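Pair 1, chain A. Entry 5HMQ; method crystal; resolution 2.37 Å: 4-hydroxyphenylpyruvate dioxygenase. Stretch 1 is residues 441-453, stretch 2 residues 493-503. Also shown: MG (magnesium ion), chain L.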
# COMPACT_ATOMS: atom_id res chain seq x y z
N ARG A 441 18.41 15.95 28.93
CA ARG A 441 17.38 16.27 29.90
C ARG A 441 16.00 15.80 29.50
O ARG A 441 15.26 15.31 30.36
CB ARG A 441 17.41 17.76 30.20
CG ARG A 441 18.80 18.13 30.75
CD ARG A 441 18.72 19.30 31.67
NE ARG A 441 17.64 20.18 31.31
CZ ARG A 441 17.62 21.46 31.71
NH1 ARG A 441 18.59 21.98 32.50
NH2 ARG A 441 16.59 22.26 31.35
N ARG A 442 15.60 15.96 28.24
CA ARG A 442 14.28 15.48 27.86
C ARG A 442 14.28 15.05 26.40
O ARG A 442 15.15 15.43 25.62
CB ARG A 442 13.19 16.53 28.08
CG ARG A 442 13.22 17.69 27.10
CD ARG A 442 12.18 18.74 27.48
NE ARG A 442 10.81 18.24 27.36
CZ ARG A 442 10.10 18.24 26.24
NH1 ARG A 442 10.61 18.72 25.12
NH2 ARG A 442 8.86 17.76 26.25
N ILE A 443 13.28 14.23 26.06
CA ILE A 443 13.02 13.90 24.67
C ILE A 443 12.41 15.12 23.99
O ILE A 443 11.32 15.57 24.36
CB ILE A 443 12.11 12.67 24.56
CG1 ILE A 443 12.82 11.44 25.12
CG2 ILE A 443 11.68 12.46 23.12
CD1 ILE A 443 11.91 10.26 25.35
N ASP A 444 13.11 15.66 22.99
CA ASP A 444 12.63 16.84 22.29
C ASP A 444 11.68 16.47 21.16
O ASP A 444 10.63 17.09 21.00
CB ASP A 444 13.80 17.65 21.76
CG ASP A 444 13.35 18.83 20.92
OD1 ASP A 444 13.09 19.90 21.50
OD2 ASP A 444 13.27 18.68 19.68
N HIS A 445 12.04 15.47 20.35
CA HIS A 445 11.16 15.00 19.30
C HIS A 445 11.55 13.58 18.93
O HIS A 445 12.65 13.11 19.23
CB HIS A 445 11.20 15.91 18.07
CG HIS A 445 12.54 16.01 17.41
ND1 HIS A 445 13.42 17.04 17.66
CD2 HIS A 445 13.14 15.21 16.50
CE1 HIS A 445 14.51 16.87 16.94
NE2 HIS A 445 14.37 15.77 16.22
N MSE A 446 10.61 12.89 18.29
CA MSE A 446 10.84 11.52 17.85
C MSE A 446 10.20 11.31 16.49
O MSE A 446 9.00 11.53 16.31
CB MSE A 446 10.29 10.53 18.87
CG MSE A 446 10.61 9.09 18.56
SE MSE A 446 10.18 7.87 20.02
CE MSE A 446 8.25 8.19 20.12
N ALA A 447 11.01 10.90 15.52
CA ALA A 447 10.58 10.74 14.14
C ALA A 447 10.18 9.30 13.86
O ALA A 447 10.80 8.36 14.36
CB ALA A 447 11.68 11.17 13.17
N LEU A 448 9.13 9.14 13.06
CA LEU A 448 8.70 7.83 12.60
C LEU A 448 8.93 7.70 11.10
O LEU A 448 8.74 8.66 10.35
CB LEU A 448 7.21 7.60 12.91
CG LEU A 448 6.73 7.80 14.34
CD1 LEU A 448 5.24 7.45 14.45
CD2 LEU A 448 7.58 7.04 15.36
N ALA A 449 9.35 6.52 10.68
CA ALA A 449 9.42 6.17 9.27
C ALA A 449 8.23 5.26 8.96
O ALA A 449 8.14 4.16 9.51
CB ALA A 449 10.74 5.49 8.92
N LEU A 450 7.33 5.72 8.10
CA LEU A 450 6.09 5.01 7.86
C LEU A 450 5.93 4.68 6.38
O LEU A 450 6.47 5.39 5.52
CB LEU A 450 4.88 5.84 8.32
CG LEU A 450 4.82 6.20 9.81
CD1 LEU A 450 3.69 7.19 10.07
CD2 LEU A 450 4.66 4.95 10.66
N PRO A 451 5.20 3.61 6.04
CA PRO A 451 4.91 3.35 4.63
C PRO A 451 4.09 4.48 4.03
O PRO A 451 3.23 5.07 4.70
CB PRO A 451 4.11 2.04 4.67
CG PRO A 451 4.44 1.42 5.99
CD PRO A 451 4.66 2.57 6.93
N ALA A 452 4.38 4.79 2.77
CA ALA A 452 3.71 5.91 2.10
C ALA A 452 2.19 5.75 2.11
O ALA A 452 1.47 6.74 2.24
CB ALA A 452 4.23 6.03 0.66
N GLU A 453 1.70 4.52 1.97
CA GLU A 453 0.26 4.30 1.86
C GLU A 453 -0.46 4.38 3.20
O GLU A 453 -1.70 4.44 3.20
CB GLU A 453 -0.02 2.92 1.24
CG GLU A 453 0.97 2.48 0.17
CD GLU A 453 2.26 1.96 0.77
OE1 GLU A 453 2.22 1.43 1.90
OE2 GLU A 453 3.33 2.11 0.14
N GLY A 493 3.35 21.74 22.36
CA GLY A 493 4.69 21.47 21.88
C GLY A 493 5.51 20.48 22.68
O GLY A 493 6.66 20.22 22.31
N THR A 494 4.97 19.92 23.76
CA THR A 494 5.76 18.98 24.56
C THR A 494 5.93 17.64 23.85
O THR A 494 6.81 16.86 24.24
CB THR A 494 5.12 18.76 25.93
OG1 THR A 494 3.87 18.08 25.78
CG2 THR A 494 4.88 20.10 26.63
N LEU A 495 5.13 17.36 22.83
CA LEU A 495 5.26 16.17 22.01
C LEU A 495 5.40 16.58 20.55
O LEU A 495 4.56 17.32 20.03
CB LEU A 495 4.05 15.25 22.18
CG LEU A 495 3.73 14.69 23.57
CD1 LEU A 495 2.33 14.10 23.59
CD2 LEU A 495 4.76 13.65 23.99
N ARG A 496 6.45 16.10 19.90
CA ARG A 496 6.73 16.43 18.50
C ARG A 496 7.07 15.14 17.77
O ARG A 496 7.89 14.35 18.24
CB ARG A 496 7.86 17.45 18.35
CG ARG A 496 7.67 18.74 19.12
CD ARG A 496 8.73 19.77 18.75
NE ARG A 496 8.61 20.27 17.38
CZ ARG A 496 9.26 21.32 16.91
NH1 ARG A 496 10.08 21.99 17.70
NH2 ARG A 496 9.08 21.71 15.65
N LEU A 497 6.45 14.95 16.61
CA LEU A 497 6.47 13.67 15.91
C LEU A 497 6.64 13.91 14.41
O LEU A 497 5.66 13.93 13.66
CB LEU A 497 5.20 12.88 16.20
CG LEU A 497 5.18 11.37 15.95
CD1 LEU A 497 5.80 10.64 17.14
CD2 LEU A 497 3.75 10.91 15.72
N PRO A 498 7.87 14.13 13.96
CA PRO A 498 8.11 14.15 12.51
C PRO A 498 7.89 12.78 11.91
O PRO A 498 8.04 11.75 12.57
CB PRO A 498 9.57 14.60 12.40
CG PRO A 498 10.17 14.35 13.73
CD PRO A 498 9.07 14.47 14.73
N LEU A 499 7.51 12.77 10.63
CA LEU A 499 7.08 11.56 9.96
C LEU A 499 7.76 11.46 8.61
O LEU A 499 7.59 12.35 7.76
CB LEU A 499 5.56 11.53 9.81
CG LEU A 499 4.79 11.65 11.14
CD1 LEU A 499 3.36 12.08 10.91
CD2 LEU A 499 4.84 10.35 11.91
N ASN A 500 8.52 10.39 8.41
CA ASN A 500 9.23 10.12 7.17
C ASN A 500 8.61 8.92 6.46
O ASN A 500 7.82 8.17 7.04
CB ASN A 500 10.72 9.87 7.43
CG ASN A 500 11.41 11.06 8.08
OD1 ASN A 500 11.96 11.93 7.40
ND2 ASN A 500 11.38 11.10 9.41
N ILE A 501 8.98 8.76 5.20
CA ILE A 501 8.46 7.69 4.35
C ILE A 501 9.48 6.56 4.33
O ILE A 501 10.64 6.76 3.95
CB ILE A 501 8.16 8.19 2.94
CG1 ILE A 501 7.07 9.27 2.99
CG2 ILE A 501 7.73 7.04 2.04
CD1 ILE A 501 6.75 9.89 1.64
N SER A 502 9.05 5.37 4.75
CA SER A 502 9.90 4.19 4.69
C SER A 502 10.05 3.72 3.25
O SER A 502 9.26 4.04 2.36
CB SER A 502 9.32 3.06 5.53
OG SER A 502 9.24 3.40 6.89
N GLU A 503 11.10 2.93 3.03
CA GLU A 503 11.35 2.34 1.73
C GLU A 503 10.45 1.12 1.57
O GLU A 503 10.22 0.38 2.53
CB GLU A 503 12.82 1.95 1.59
CG GLU A 503 13.27 1.66 0.17
CD GLU A 503 13.10 2.86 -0.73
OE1 GLU A 503 12.05 2.96 -1.40
OE2 GLU A 503 14.01 3.71 -0.77
MG MG L . 15.57 15.39 14.44
O HOH W 1 8.93 18.58 22.73
O HOH W 2 10.48 21.45 20.97
O HOH W 3 13.71 15.80 13.02
O HOH W 4 16.16 17.37 14.44
O HOH W 5 16.61 15.20 12.65

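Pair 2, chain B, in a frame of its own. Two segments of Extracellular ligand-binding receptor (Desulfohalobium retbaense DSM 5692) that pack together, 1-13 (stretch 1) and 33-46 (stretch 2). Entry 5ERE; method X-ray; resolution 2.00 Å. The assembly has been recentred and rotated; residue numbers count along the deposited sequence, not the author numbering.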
# COMPACT_ATOMS: atom_id res chain seq x y z
N LYS B 1 -17.21 -10.85 -36.78
CA LYS B 1 -15.93 -10.58 -36.10
C LYS B 1 -16.07 -9.31 -35.25
O LYS B 1 -16.29 -8.23 -35.79
CB LYS B 1 -14.80 -10.45 -37.13
CG LYS B 1 -13.44 -9.96 -36.58
CD LYS B 1 -12.66 -11.04 -35.82
CE LYS B 1 -11.54 -11.64 -36.67
NZ LYS B 1 -10.22 -10.98 -36.46
N PRO B 2 -15.95 -9.43 -33.92
CA PRO B 2 -16.22 -8.25 -33.09
C PRO B 2 -15.17 -7.13 -33.24
O PRO B 2 -13.99 -7.40 -33.45
CB PRO B 2 -16.22 -8.80 -31.67
CG PRO B 2 -15.27 -9.94 -31.72
CD PRO B 2 -15.41 -10.55 -33.11
N VAL B 3 -15.63 -5.89 -33.12
CA VAL B 3 -14.76 -4.73 -33.21
C VAL B 3 -14.58 -4.07 -31.85
O VAL B 3 -15.55 -3.76 -31.17
CB VAL B 3 -15.32 -3.72 -34.22
CG1 VAL B 3 -14.54 -2.41 -34.20
CG2 VAL B 3 -15.30 -4.34 -35.61
N VAL B 4 -13.32 -3.86 -31.48
CA VAL B 4 -13.02 -3.13 -30.25
C VAL B 4 -12.51 -1.73 -30.62
O VAL B 4 -11.51 -1.58 -31.34
CB VAL B 4 -12.01 -3.89 -29.38
CG1 VAL B 4 -11.62 -3.05 -28.13
CG2 VAL B 4 -12.58 -5.23 -28.95
N GLY B 5 -13.22 -0.70 -30.15
CA GLY B 5 -12.76 0.67 -30.30
C GLY B 5 -11.81 1.12 -29.18
O GLY B 5 -12.07 0.87 -28.00
N VAL B 6 -10.71 1.76 -29.55
CA VAL B 6 -9.64 2.09 -28.62
C VAL B 6 -9.27 3.59 -28.76
O VAL B 6 -8.71 4.00 -29.77
CB VAL B 6 -8.39 1.28 -28.88
CG1 VAL B 6 -7.31 1.67 -27.87
CG2 VAL B 6 -8.69 -0.28 -28.86
N ILE B 7 -9.63 4.37 -27.74
CA ILE B 7 -9.51 5.82 -27.76
C ILE B 7 -8.30 6.24 -26.94
O ILE B 7 -8.28 6.08 -25.73
CB ILE B 7 -10.76 6.50 -27.20
CG1 ILE B 7 -11.98 5.90 -27.90
CG2 ILE B 7 -10.68 8.01 -27.41
CD1 ILE B 7 -13.36 6.37 -27.40
N LEU B 8 -7.30 6.76 -27.64
CA LEU B 8 -6.00 7.09 -27.05
C LEU B 8 -5.64 8.56 -27.33
O LEU B 8 -6.04 9.12 -28.35
CB LEU B 8 -4.91 6.22 -27.63
CG LEU B 8 -5.16 4.69 -27.64
CD1 LEU B 8 -3.98 4.03 -28.35
CD2 LEU B 8 -5.35 4.18 -26.21
N PRO B 9 -4.85 9.16 -26.44
CA PRO B 9 -4.69 10.62 -26.53
C PRO B 9 -3.56 11.01 -27.49
O PRO B 9 -2.57 11.58 -27.05
CB PRO B 9 -4.38 11.00 -25.09
CG PRO B 9 -3.66 9.76 -24.53
CD PRO B 9 -4.32 8.62 -25.18
N PHE B 10 -3.73 10.70 -28.78
CA PHE B 10 -2.67 10.92 -29.75
C PHE B 10 -2.32 12.44 -29.89
O PHE B 10 -1.16 12.80 -29.94
CB PHE B 10 -3.08 10.39 -31.12
CG PHE B 10 -3.15 8.88 -31.21
CD1 PHE B 10 -2.00 8.10 -31.04
CD2 PHE B 10 -4.34 8.26 -31.46
CE1 PHE B 10 -2.05 6.72 -31.11
CE2 PHE B 10 -4.40 6.86 -31.56
CZ PHE B 10 -3.27 6.10 -31.38
N SER B 11 -3.34 13.28 -29.94
CA SER B 11 -3.22 14.73 -30.10
C SER B 11 -3.26 15.40 -28.74
O SER B 11 -4.29 15.90 -28.32
CB SER B 11 -4.34 15.26 -30.98
OG SER B 11 -4.26 14.74 -32.29
N SER B 12 -2.11 15.39 -28.07
CA SER B 12 -2.00 15.79 -26.69
C SER B 12 -0.54 15.71 -26.25
O SER B 12 0.32 15.24 -27.01
CB SER B 12 -2.88 14.91 -25.79
OG SER B 12 -2.17 13.81 -25.26
N ALA B 13 -0.28 16.20 -25.03
CA ALA B 13 1.05 16.06 -24.40
C ALA B 13 1.47 14.58 -24.18
O ALA B 13 2.65 14.27 -23.94
CB ALA B 13 1.04 16.79 -23.09
N GLY B 33 -3.85 -14.28 -32.71
CA GLY B 33 -4.64 -14.81 -33.81
C GLY B 33 -5.80 -13.89 -34.14
O GLY B 33 -6.65 -14.23 -34.98
N SER B 34 -5.85 -12.74 -33.47
CA SER B 34 -6.84 -11.71 -33.77
C SER B 34 -8.28 -12.16 -33.49
O SER B 34 -9.09 -12.23 -34.41
CB SER B 34 -6.71 -11.28 -35.24
OG SER B 34 -5.35 -11.14 -35.62
N ALA B 35 -8.59 -12.45 -32.22
CA ALA B 35 -9.97 -12.77 -31.84
C ALA B 35 -10.93 -11.58 -32.07
O ALA B 35 -12.14 -11.74 -32.07
CB ALA B 35 -10.04 -13.21 -30.37
N PHE B 36 -10.38 -10.38 -32.27
CA PHE B 36 -11.22 -9.22 -32.58
C PHE B 36 -10.44 -8.23 -33.45
O PHE B 36 -9.21 -8.31 -33.54
CB PHE B 36 -11.72 -8.56 -31.30
CG PHE B 36 -10.63 -8.10 -30.36
CD1 PHE B 36 -10.11 -8.93 -29.38
CD2 PHE B 36 -10.12 -6.84 -30.46
CE1 PHE B 36 -9.10 -8.49 -28.51
CE2 PHE B 36 -9.11 -6.39 -29.59
CZ PHE B 36 -8.61 -7.21 -28.61
N GLU B 37 -11.16 -7.34 -34.12
CA GLU B 37 -10.56 -6.26 -34.90
C GLU B 37 -10.48 -4.98 -34.04
O GLU B 37 -11.39 -4.71 -33.25
CB GLU B 37 -11.36 -5.99 -36.17
CG GLU B 37 -11.67 -7.22 -37.00
CD GLU B 37 -10.78 -7.33 -38.21
OE1 GLU B 37 -11.28 -7.11 -39.34
OE2 GLU B 37 -9.58 -7.65 -38.04
N ILE B 38 -9.40 -4.22 -34.21
CA ILE B 38 -9.20 -2.96 -33.51
C ILE B 38 -9.44 -1.80 -34.44
O ILE B 38 -9.01 -1.84 -35.59
CB ILE B 38 -7.76 -2.83 -32.96
CG1 ILE B 38 -7.56 -3.75 -31.77
CG2 ILE B 38 -7.47 -1.41 -32.52
CD1 ILE B 38 -8.35 -3.38 -30.57
N VAL B 39 -10.13 -0.76 -33.96
CA VAL B 39 -10.05 0.54 -34.62
C VAL B 39 -9.64 1.60 -33.57
O VAL B 39 -10.09 1.59 -32.43
CB VAL B 39 -11.37 0.91 -35.35
CG1 VAL B 39 -11.73 -0.18 -36.37
CG2 VAL B 39 -12.51 1.08 -34.39
N PHE B 40 -8.72 2.47 -33.97
CA PHE B 40 -8.14 3.46 -33.09
C PHE B 40 -8.85 4.77 -33.33
O PHE B 40 -9.18 5.10 -34.47
CB PHE B 40 -6.66 3.62 -33.34
CG PHE B 40 -5.84 2.44 -32.91
CD1 PHE B 40 -5.55 2.25 -31.57
CD2 PHE B 40 -5.37 1.54 -33.85
CE1 PHE B 40 -4.80 1.18 -31.17
CE2 PHE B 40 -4.59 0.46 -33.46
CZ PHE B 40 -4.31 0.28 -32.12
N LYS B 41 -9.11 5.49 -32.24
CA LYS B 41 -9.61 6.86 -32.34
C LYS B 41 -8.74 7.79 -31.49
O LYS B 41 -8.09 7.36 -30.51
CB LYS B 41 -11.08 6.95 -31.91
CG LYS B 41 -12.06 6.08 -32.74
CD LYS B 41 -12.20 6.59 -34.16
CE LYS B 41 -13.19 5.74 -34.95
NZ LYS B 41 -12.99 5.91 -36.42
N ASP B 42 -8.74 9.06 -31.86
CA ASP B 42 -7.88 10.06 -31.24
C ASP B 42 -8.72 10.78 -30.18
O ASP B 42 -9.67 11.49 -30.50
CB ASP B 42 -7.32 11.00 -32.31
CG ASP B 42 -6.27 11.99 -31.75
OD1 ASP B 42 -6.03 12.01 -30.53
OD2 ASP B 42 -5.64 12.68 -32.56
N GLY B 43 -8.42 10.52 -28.92
CA GLY B 43 -9.14 11.18 -27.85
C GLY B 43 -8.73 12.64 -27.64
O GLY B 43 -9.41 13.38 -26.94
N GLY B 44 -7.62 13.06 -28.25
CA GLY B 44 -7.19 14.45 -28.12
C GLY B 44 -6.68 14.82 -26.74
O GLY B 44 -6.14 13.98 -26.01
N ALA B 45 -6.87 16.09 -26.37
CA ALA B 45 -6.19 16.67 -25.22
C ALA B 45 -7.13 16.92 -24.04
O ALA B 45 -6.67 17.07 -22.91
CB ALA B 45 -5.49 17.98 -25.63
N ASP B 46 -8.44 16.92 -24.29
CA ASP B 46 -9.40 17.19 -23.22
C ASP B 46 -10.64 16.31 -23.26
O ASP B 46 -10.81 15.48 -24.14
CB ASP B 46 -9.83 18.67 -23.26
CG ASP B 46 -10.64 19.03 -24.52
OD1 ASP B 46 -11.57 18.28 -24.91
OD2 ASP B 46 -10.36 20.08 -25.13

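Both pairs are built on two neighbouring parallel strands with a modest twist: the strand directions differ by 26° in pair 1 and 28° in pair 2, and 14 central residues superpose with an RMSD of 0.4 Å. The register is the same, with L448(A), A449(A) and L450(A) opposite L499(A), N500(A) and I501(A), and their counterparts V6(B), I7(B) and L8(B) opposite F40(B), K41(B) and D42(B).

The hydrogen-bond ladder follows this register. L448(A) N donates to P498(A) O (2.9 Å) and N500(A) N to L448(A) O (2.6 Å); at the matched places V6(B) N donates to V39(B) O (3.0 Å) and K41(B) N to V6(B) O (2.9 Å). Two rungs of pair 2 are absent from pair 1. E37(B) N donates to P2(B) O (2.9 Å), but R496(A) N lies 4.4 Å from D444(A) O; V39(B) N donates to V4(B) O (3.1 Å), but P498(A), a proline, has no amide hydrogen; its CD lies 3.3 Å from M446(A) O, and the strands keep their spacing.

On the face carrying L448(A) and L499(A), pair 1 packs leucine on leucine. L499(A) CD2 lies 3.8 Å from both L448(A) CB and L450(A) CD1, and L497(A) CD2 is 4.0 Å from L448(A) CD1. Pair 2 fills the same layer with a shorter valine and a larger aromatic ring: F40(B) CD1 sits 4.0 Å from V6(B) CB and equally far from L8(B) CD1, while I38(B) CD1, matching the L497(A) position, approaches V6(B) CG2 to 3.6 Å.

The other face accommodates different volumes. A447(A) CB touches P498(A) CG at 3.6 Å; its counterpart G5(B) has no side chain. Both pairs share the neighbouring contact: V39(B) CG2 meets V3(B) CG1 (4.0 Å), as P498(A) CG meets H445(A) CD2 (4.2 Å). V3(B) matches H445(A), whose NE2 binds magnesium at 2.2 Å and whose ND1 donates to D444(A) OD2 at 2.6 Å. Further along, the small A449(A) faces S502(A), with CB 3.3 Å from OG. In pair 2 the bulk is exchanged across the strands: I7(B) is large and G43(B) small, with I7(B) CG2 3.6 Å from G43(B) CA. A CB on G43(B) would fall only 3.1 Å from I7(B) CG2.

At the C-terminal end, A452(A) CB rests against I501(A) CG2 (3.9 Å). The matched F10(B) and D42(B) work differently: the F10(B) ring presents its edge to D42(B) CA, and the carboxylate accepts hydrogen bonds from S11(B) N to OD1 (3.0 Å) and from S11(B) OG to OD2 (2.5 Å, very short).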